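Local coordinates for extracellular solute-binding protein, family 5 (Chelativorans sp., PDB 6WM6) that binds EDTA and probably other aminopolycarboxylates in the periplasm, presumably to hand them to an ABC transporter for uptake, at residues Trp61-Ala66 with Val72-Thr77; Leu190-Leu195 with Pro215-Gly220. All blocks are in the same frame, centred on the assembly; numbering follows the deposited sequence.

Contact 1. Residues Trp61-Ala66 with Val72-Thr77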
ATOM      1  N   TRP A  61       1.139  -6.826  16.423  1.00 19.78           N
ATOM      2  CA  TRP A  61       0.413  -5.602  16.661  1.00 18.39           C
ATOM      3  C   TRP A  61       1.217  -4.370  16.279  1.00 18.76           C
ATOM      4  O   TRP A  61       0.751  -3.252  16.513  1.00 20.20           O
ATOM      5  CB  TRP A  61       0.010  -5.501  18.133  1.00 19.81           C
ATOM      6  CG  TRP A  61      -0.998  -6.522  18.507  1.00 20.10           C
ATOM      7  CD1 TRP A  61      -0.753  -7.792  18.946  1.00 21.48           C
ATOM      8  CD2 TRP A  61      -2.416  -6.359  18.475  1.00 18.80           C
ATOM      9  NE1 TRP A  61      -1.944  -8.435  19.180  1.00 22.88           N
ATOM     10  CE2 TRP A  61      -2.976  -7.578  18.894  1.00 20.46           C
ATOM     11  CE3 TRP A  61      -3.267  -5.306  18.126  1.00 20.65           C
ATOM     12  CZ2 TRP A  61      -4.356  -7.768  18.981  1.00 22.88           C
ATOM     13  CZ3 TRP A  61      -4.626  -5.499  18.215  1.00 22.43           C
ATOM     14  CH2 TRP A  61      -5.158  -6.720  18.637  1.00 22.47           C
ATOM     15  N   ASN A  62       2.387  -4.560  15.673  1.00 20.08           N
ATOM     16  CA  ASN A  62       3.325  -3.484  15.373  1.00 16.91           C
ATOM     17  C   ASN A  62       3.418  -3.342  13.859  1.00 18.19           C
ATOM     18  O   ASN A  62       4.184  -4.049  13.195  1.00 17.73           O
ATOM     19  CB  ASN A  62       4.674  -3.814  16.013  1.00 19.00           C
ATOM     20  CG  ASN A  62       5.735  -2.786  15.726  1.00 18.20           C
ATOM     21  OD1 ASN A  62       5.530  -1.821  14.963  1.00 18.89           O
ATOM     22  ND2 ASN A  62       6.907  -2.979  16.361  1.00 19.98           N
ATOM     23  N   VAL A  63       2.652  -2.403  13.310  1.00 17.36           N
ATOM     24  CA  VAL A  63       2.551  -2.268  11.855  1.00 17.43           C
ATOM     25  C   VAL A  63       3.878  -1.896  11.223  1.00 17.47           C
ATOM     26  O   VAL A  63       4.070  -2.093  10.015  1.00 19.08           O
ATOM     27  CB  VAL A  63       1.439  -1.265  11.488  1.00 17.44           C
ATOM     28  CG1 VAL A  63       1.871   0.166  11.728  1.00 18.78           C
ATOM     29  CG2 VAL A  63       1.002  -1.476  10.040  1.00 20.31           C
ATOM     30  N   THR A  64       4.794  -1.301  11.991  1.00 17.13           N
ATOM     31  CA  THR A  64       6.088  -0.885  11.476  1.00 17.26           C
ATOM     32  C   THR A  64       7.074  -2.036  11.370  1.00 17.52           C
ATOM     33  O   THR A  64       8.153  -1.870  10.779  1.00 18.78           O
ATOM     34  CB  THR A  64       6.693   0.280  12.258  1.00 17.48           C
ATOM     35  OG1 THR A  64       7.221  -0.172  13.518  1.00 18.85           O
ATOM     36  CG2 THR A  64       5.651   1.375  12.503  1.00 19.93           C
ATOM     37  N   SER A  65       6.769  -3.185  11.962  1.00 17.78           N
ATOM     38  CA  SER A  65       7.677  -4.325  11.908  1.00 17.96           C
ATOM     39  C   SER A  65       7.520  -5.068  10.594  1.00 18.78           C
ATOM     40  O   SER A  65       6.530  -4.903   9.877  1.00 19.23           O
ATOM     41  CB  SER A  65       7.424  -5.276  13.085  1.00 18.71           C
ATOM     42  OG  SER A  65       6.195  -5.990  12.950  1.00 18.69           O
ATOM     43  N   ALA A  66       8.508  -5.913  10.290  1.00 20.88           N
ATOM     44  CA  ALA A  66       8.446  -6.682   9.050  1.00 22.42           C
ATOM     45  C   ALA A  66       7.198  -7.554   9.002  1.00 21.77           C
ATOM     46  O   ALA A  66       6.511  -7.614   7.974  1.00 23.82           O
ATOM     47  CB  ALA A  66       9.702  -7.535   8.896  1.00 26.14           C
ATOM     48  N   VAL A  72      -4.331  -4.977   7.400  1.00 19.28           N
ATOM     49  CA  VAL A  72      -5.161  -5.349   8.541  1.00 19.89           C
ATOM     50  C   VAL A  72      -4.592  -4.775   9.838  1.00 18.77           C
ATOM     51  O   VAL A  72      -5.307  -4.144  10.636  1.00 18.72           O
ATOM     52  CB  VAL A  72      -5.346  -6.874   8.625  1.00 22.63           C
ATOM     53  CG1 VAL A  72      -6.050  -7.262   9.912  1.00 22.75           C
ATOM     54  CG2 VAL A  72      -6.119  -7.361   7.412  1.00 23.77           C
ATOM     55  N   VAL A  73      -3.300  -5.007  10.093  1.00 18.53           N
ATOM     56  CA  VAL A  73      -2.694  -4.462  11.304  1.00 19.03           C
ATOM     57  C   VAL A  73      -2.779  -2.943  11.284  1.00 18.39           C
ATOM     58  O   VAL A  73      -3.003  -2.298  12.315  1.00 17.93           O
ATOM     59  CB  VAL A  73      -1.245  -4.972  11.450  1.00 18.85           C
ATOM     60  CG1 VAL A  73      -0.605  -4.413  12.714  1.00 19.68           C
ATOM     61  CG2 VAL A  73      -1.227  -6.491  11.471  1.00 20.92           C
ATOM     62  N   ARG A  74      -2.577  -2.342  10.123  1.00 17.64           N
ATOM     63  CA  ARG A  74      -2.651  -0.889  10.016  1.00 17.04           C
ATOM     64  C   ARG A  74      -4.050  -0.408  10.372  1.00 17.35           C
ATOM     65  O   ARG A  74      -4.213   0.547  11.142  1.00 18.44           O
ATOM     66  CB  ARG A  74      -2.242  -0.473   8.598  1.00 19.28           C
ATOM     67  CG  ARG A  74      -1.677   0.923   8.498  1.00 20.15           C
ATOM     68  CD  ARG A  74      -1.092   1.217   7.108  1.00 20.56           C
ATOM     69  NE  ARG A  74      -0.011   0.303   6.755  1.00 20.42           N
ATOM     70  CZ  ARG A  74      -0.050  -0.596   5.780  1.00 20.34           C
ATOM     71  NH1 ARG A  74      -1.108  -0.743   5.018  1.00 23.14           N
ATOM     72  NH2 ARG A  74       1.007  -1.370   5.587  1.00 22.94           N
ATOM     73  N   THR A  75      -5.078  -1.051   9.815  1.00 17.41           N
ATOM     74  CA  THR A  75      -6.463  -0.665  10.084  1.00 16.88           C
ATOM     75  C   THR A  75      -6.810  -0.800  11.562  1.00 17.95           C
ATOM     76  O   THR A  75      -7.416   0.099  12.156  1.00 18.11           O
ATOM     77  CB  THR A  75      -7.402  -1.509   9.215  1.00 17.13           C
ATOM     78  OG1 THR A  75      -7.209  -1.126   7.846  1.00 18.10           O
ATOM     79  CG2 THR A  75      -8.864  -1.292   9.559  1.00 19.22           C
ATOM     80  N   VAL A  76      -6.441  -1.918  12.172  1.00 17.56           N
ATOM     81  CA  VAL A  76      -6.842  -2.189  13.551  1.00 17.97           C
ATOM     82  C   VAL A  76      -6.110  -1.306  14.547  1.00 18.02           C
ATOM     83  O   VAL A  76      -6.627  -1.022  15.628  1.00 19.00           O
ATOM     84  CB  VAL A  76      -6.635  -3.684  13.850  1.00 18.82           C
ATOM     85  CG1 VAL A  76      -6.798  -3.974  15.315  1.00 24.98           C
ATOM     86  CG2 VAL A  76      -7.609  -4.516  13.029  1.00 20.72           C
ATOM     87  N   THR A  77      -4.889  -0.876  14.242  1.00 16.64           N
ATOM     88  CA  THR A  77      -4.107  -0.074  15.185  1.00 17.48           C
ATOM     89  C   THR A  77      -4.125   1.417  14.879  1.00 17.12           C
ATOM     90  O   THR A  77      -3.732   2.203  15.751  1.00 17.45           O
ATOM     91  CB  THR A  77      -2.662  -0.584  15.375  1.00 18.12           C
ATOM     92  OG1 THR A  77      -1.885  -0.492  14.172  1.00 18.15           O
ATOM     93  CG2 THR A  77      -2.658  -2.027  15.867  1.00 18.54           C
TER
HETATM   94  O   HOH W   1       0.834  -0.871  15.096  1.00 18.65           O
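Thr77 OG1, on the helix, faces the loop through a water: it donates to Val73 O one helical turn back (2.8 Å) and accepts from the water 2.9 Å away. The same water donates to Trp61 O and accepts from Val63 N (3.0 Å), so it joins loop and helix where no direct hydrogen bond does. Val73 O in turn takes two donors, Thr77 N and Thr77 OG1, from opposite faces of its carbonyl plane. Beside the water, Thr77 CG2 meets the Trp61 ring at its edge, near the ring plane, while Val76 CG1 approaches Trp61 CZ3 obliquely at 3.9 Å. In this solute-binding protein of family 5, the loop after strand 49-54 folds back on helix 71-77 through a type I beta turn, Asn62 to Ser65; Asn62 O accepts from both Ser65 N and Ser65 OG. Val63 at the turn packs on the helix: its CB faces Val73 CG1, and its CG2, anti to the backbone N, lies 3.7 Å from Arg74 CB. The Arg74 chain, bent at chi3 (-60°), brings NE within 3.9 Å of Val63 CG2, and its NH1 donates to Gln549 O.

Contact 2. Residues Leu190-Leu195 with Pro215-Gly220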
ATOM      1  N   LEU A 190       3.706   6.332  16.145  1.00 17.23           N
ATOM      2  CA  LEU A 190       4.441   6.533  17.383  1.00 17.49           C
ATOM      3  C   LEU A 190       3.953   5.563  18.454  1.00 17.04           C
ATOM      4  O   LEU A 190       2.757   5.283  18.553  1.00 18.32           O
ATOM      5  CB  LEU A 190       4.274   7.976  17.883  1.00 18.76           C
ATOM      6  CG  LEU A 190       4.912   9.040  17.000  1.00 17.94           C
ATOM      7  CD1 LEU A 190       4.501  10.424  17.453  1.00 25.34           C
ATOM      8  CD2 LEU A 190       6.426   8.898  17.041  1.00 20.01           C
ATOM      9  N   TYR A 191       4.891   5.073  19.267  1.00 17.86           N
ATOM     10  CA  TYR A 191       4.661   4.087  20.311  1.00 17.71           C
ATOM     11  C   TYR A 191       5.099   4.651  21.654  1.00 18.48           C
ATOM     12  O   TYR A 191       5.983   5.516  21.728  1.00 18.55           O
ATOM     13  CB  TYR A 191       5.390   2.776  19.966  1.00 19.29           C
ATOM     14  CG  TYR A 191       4.835   2.202  18.682  1.00 19.12           C
ATOM     15  CD1 TYR A 191       3.715   1.375  18.703  1.00 19.69           C
ATOM     16  CD2 TYR A 191       5.362   2.540  17.442  1.00 21.22           C
ATOM     17  CE1 TYR A 191       3.160   0.880  17.546  1.00 20.04           C
ATOM     18  CE2 TYR A 191       4.807   2.041  16.262  1.00 20.21           C
ATOM     19  CZ  TYR A 191       3.707   1.211  16.331  1.00 19.23           C
ATOM     20  OH  TYR A 191       3.116   0.727  15.159  1.00 20.27           O
ATOM     21  N   PRO A 192       4.501   4.182  22.761  1.00 17.53           N
ATOM     22  CA  PRO A 192       4.802   4.793  24.067  1.00 18.88           C
ATOM     23  C   PRO A 192       6.157   4.367  24.630  1.00 20.04           C
ATOM     24  O   PRO A 192       6.313   3.265  25.196  1.00 20.04           O
ATOM     25  CB  PRO A 192       3.637   4.322  24.945  1.00 19.19           C
ATOM     26  CG  PRO A 192       3.229   3.008  24.322  1.00 18.33           C
ATOM     27  CD  PRO A 192       3.371   3.239  22.836  1.00 20.05           C
ATOM     28  N   ALA A 193       7.129   5.273  24.528  1.00 18.35           N
ATOM     29  CA  ALA A 193       8.493   4.972  24.952  1.00 20.28           C
ATOM     30  C   ALA A 193       8.560   4.637  26.430  1.00 20.96           C
ATOM     31  O   ALA A 193       9.329   3.764  26.833  1.00 22.04           O
ATOM     32  CB  ALA A 193       9.408   6.156  24.644  1.00 21.56           C
ATOM     33  N   HIS A 194       7.760   5.313  27.263  1.00 19.91           N
ATOM     34  CA  HIS A 194       7.829   5.073  28.699  1.00 21.88           C
ATOM     35  C   HIS A 194       7.334   3.692  29.068  1.00 21.48           C
ATOM     36  O   HIS A 194       7.717   3.178  30.130  1.00 24.71           O
ATOM     37  CB  HIS A 194       7.062   6.151  29.469  1.00 22.36           C
ATOM     38  CG  HIS A 194       5.583   6.098  29.293  1.00 21.25           C
ATOM     39  ND1 HIS A 194       4.943   6.563  28.161  1.00 21.33           N
ATOM     40  CD2 HIS A 194       4.609   5.664  30.125  1.00 21.99           C
ATOM     41  CE1 HIS A 194       3.644   6.393  28.299  1.00 22.72           C
ATOM     42  NE2 HIS A 194       3.415   5.851  29.478  1.00 22.54           N
ATOM     43  N   LEU A 195       6.487   3.078  28.256  1.00 20.72           N
ATOM     44  CA  LEU A 195       6.081   1.699  28.474  1.00 21.46           C
ATOM     45  C   LEU A 195       7.078   0.728  27.858  1.00 22.83           C
ATOM     46  O   LEU A 195       7.445  -0.268  28.494  1.00 24.36           O
ATOM     47  CB  LEU A 195       4.665   1.456  27.952  1.00 22.31           C
ATOM     48  CG  LEU A 195       3.617   2.375  28.559  1.00 21.12           C
ATOM     49  CD1 LEU A 195       2.234   2.148  27.971  1.00 22.76           C
ATOM     50  CD2 LEU A 195       3.555   2.183  30.076  1.00 22.94           C
ATOM     51  N   PRO A 215      -2.063  -4.511  22.737  1.00 20.59           N
ATOM     52  CA  PRO A 215      -1.703  -3.233  23.372  1.00 20.56           C
ATOM     53  C   PRO A 215      -2.744  -2.836  24.407  1.00 19.77           C
ATOM     54  O   PRO A 215      -3.942  -2.822  24.113  1.00 24.11           O
ATOM     55  CB  PRO A 215      -1.657  -2.247  22.198  1.00 21.62           C
ATOM     56  CG  PRO A 215      -2.478  -2.915  21.101  1.00 21.74           C
ATOM     57  CD  PRO A 215      -2.294  -4.380  21.286  1.00 20.80           C
ATOM     58  N   ALA A 216      -2.273  -2.485  25.603  1.00 20.65           N
ATOM     59  CA  ALA A 216      -3.121  -1.962  26.665  1.00 23.97           C
ATOM     60  C   ALA A 216      -3.195  -0.440  26.648  1.00 28.26           C
ATOM     61  O   ALA A 216      -4.065   0.140  27.301  1.00 34.74           O
ATOM     62  CB  ALA A 216      -2.607  -2.434  28.028  1.00 26.19           C
ATOM     63  N   TRP A 217      -2.339   0.202  25.870  1.00 19.48           N
ATOM     64  CA  TRP A 217      -2.177   1.646  25.813  1.00 18.95           C
ATOM     65  C   TRP A 217      -2.812   2.201  24.543  1.00 18.21           C
ATOM     66  O   TRP A 217      -3.153   1.477  23.610  1.00 18.56           O
ATOM     67  CB  TRP A 217      -0.661   1.961  25.806  1.00 18.91           C
ATOM     68  CG  TRP A 217       0.071   1.136  24.776  1.00 19.41           C
ATOM     69  CD1 TRP A 217       0.727  -0.044  25.004  1.00 20.46           C
ATOM     70  CD2 TRP A 217       0.168   1.383  23.372  1.00 19.24           C
ATOM     71  NE1 TRP A 217       1.228  -0.536  23.828  1.00 20.61           N
ATOM     72  CE2 TRP A 217       0.912   0.319  22.808  1.00 19.20           C
ATOM     73  CE3 TRP A 217      -0.275   2.411  22.534  1.00 18.70           C
ATOM     74  CZ2 TRP A 217       1.199   0.254  21.438  1.00 20.27           C
ATOM     75  CZ3 TRP A 217       0.019   2.335  21.161  1.00 19.80           C
ATOM     76  CH2 TRP A 217       0.749   1.266  20.647  1.00 20.47           C
ATOM     77  N   SER A 218      -2.948   3.526  24.518  1.00 18.67           N
ATOM     78  CA  SER A 218      -3.409   4.207  23.324  1.00 16.71           C
ATOM     79  C   SER A 218      -2.971   5.658  23.346  1.00 17.33           C
ATOM     80  O   SER A 218      -2.872   6.271  24.408  1.00 18.12           O
ATOM     81  CB  SER A 218      -4.944   4.168  23.247  1.00 18.71           C
ATOM     82  OG  SER A 218      -5.383   4.961  22.162  1.00 17.78           O
ATOM     83  N   GLY A 219      -2.719   6.206  22.154  1.00 17.15           N
ATOM     84  CA  GLY A 219      -2.566   7.635  21.966  1.00 16.34           C
ATOM     85  C   GLY A 219      -3.596   8.191  21.004  1.00 17.13           C
ATOM     86  O   GLY A 219      -3.403   9.268  20.414  1.00 17.59           O
ATOM     87  N   GLY A 220      -4.685   7.439  20.816  1.00 15.89           N
ATOM     88  CA  GLY A 220      -5.721   7.780  19.858  1.00 15.45           C
ATOM     89  C   GLY A 220      -7.097   7.779  20.482  1.00 16.18           C
ATOM     90  O   GLY A 220      -7.251   7.694  21.708  1.00 16.72           O
TER
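Pro192 stands on the indole of Trp217, its CG-CD edge turned down onto the ring face. CD lies almost exactly above the middle of the six-membered ring, 3.6 Å from the centroid and 5° off the ring normal, a CH-pi contact. CG rests beside it over the five-membered ring, 3.6 Å from the fusion atom Trp217 CD2. The indole is thus the bump, and segment 190-195 offers the hollow: Pro192 over the face, Leu195 at the CB end, Tyr191 at the CH2 end. Leu195, from the first turn of helix 193-196, pushes CD1 against Trp217 CB (3.6 Å) and, a little farther off, CD1 of the indole. At the other end Tyr191 CD1 comes within 3.5 Å of Trp217 CH2; the two rings meet rim to rim with their planes at 83°, neither lying over the face of the other. Trp217 holds CG between its own backbone N and carbonyl carbon (chi1 49°), which turns the indole across the proline. Its opposite face carries Pro215 CB, offset toward the rim, so the indole is sandwiched between two prolines. Pro192 is also at the N-cap position of helix 193-196. Leu210 of helix 202-212 touches both Tyr191 and Trp217 and extends the apolar cluster, and Phe209 does the same beside Leu195. On the other segment Ser218 OG accepts from Gly220 N (2.9 Å) in an ST turn that bends the backbone just beyond the tryptophan. With no hydrogen bond across, the attraction is probably dispersion plus a modest electrostatic part from the Pro192 CD hydrogens on the pi face, both of which fall off quickly unless the surfaces fit.

In the fold
From the N terminus, the chain leaves strand 49-54, and contact 1 closes a short loop of five residues onto helix 71-77. It then runs through the antiparallel sheet of strands 100-108, 111-117, 160-165 and 171-176 before contact 2 closes a longer loop, holding helix 202-212, just ahead of strand 222-228. The two loops follow in series, neither nested nor crossed, with centres about 14 Å apart. They nevertheless touch: Trp61 CE3 packs 3.4 Å from Pro215 CD, and the hydroxyl of Tyr191 reaches the turn around Asn62 and Val63. Helix 202-212 flanks both, Leu210 touching Asn62, so the loop after strand 49-54 is tied to helix 202-212 and the approach to strand 222-228.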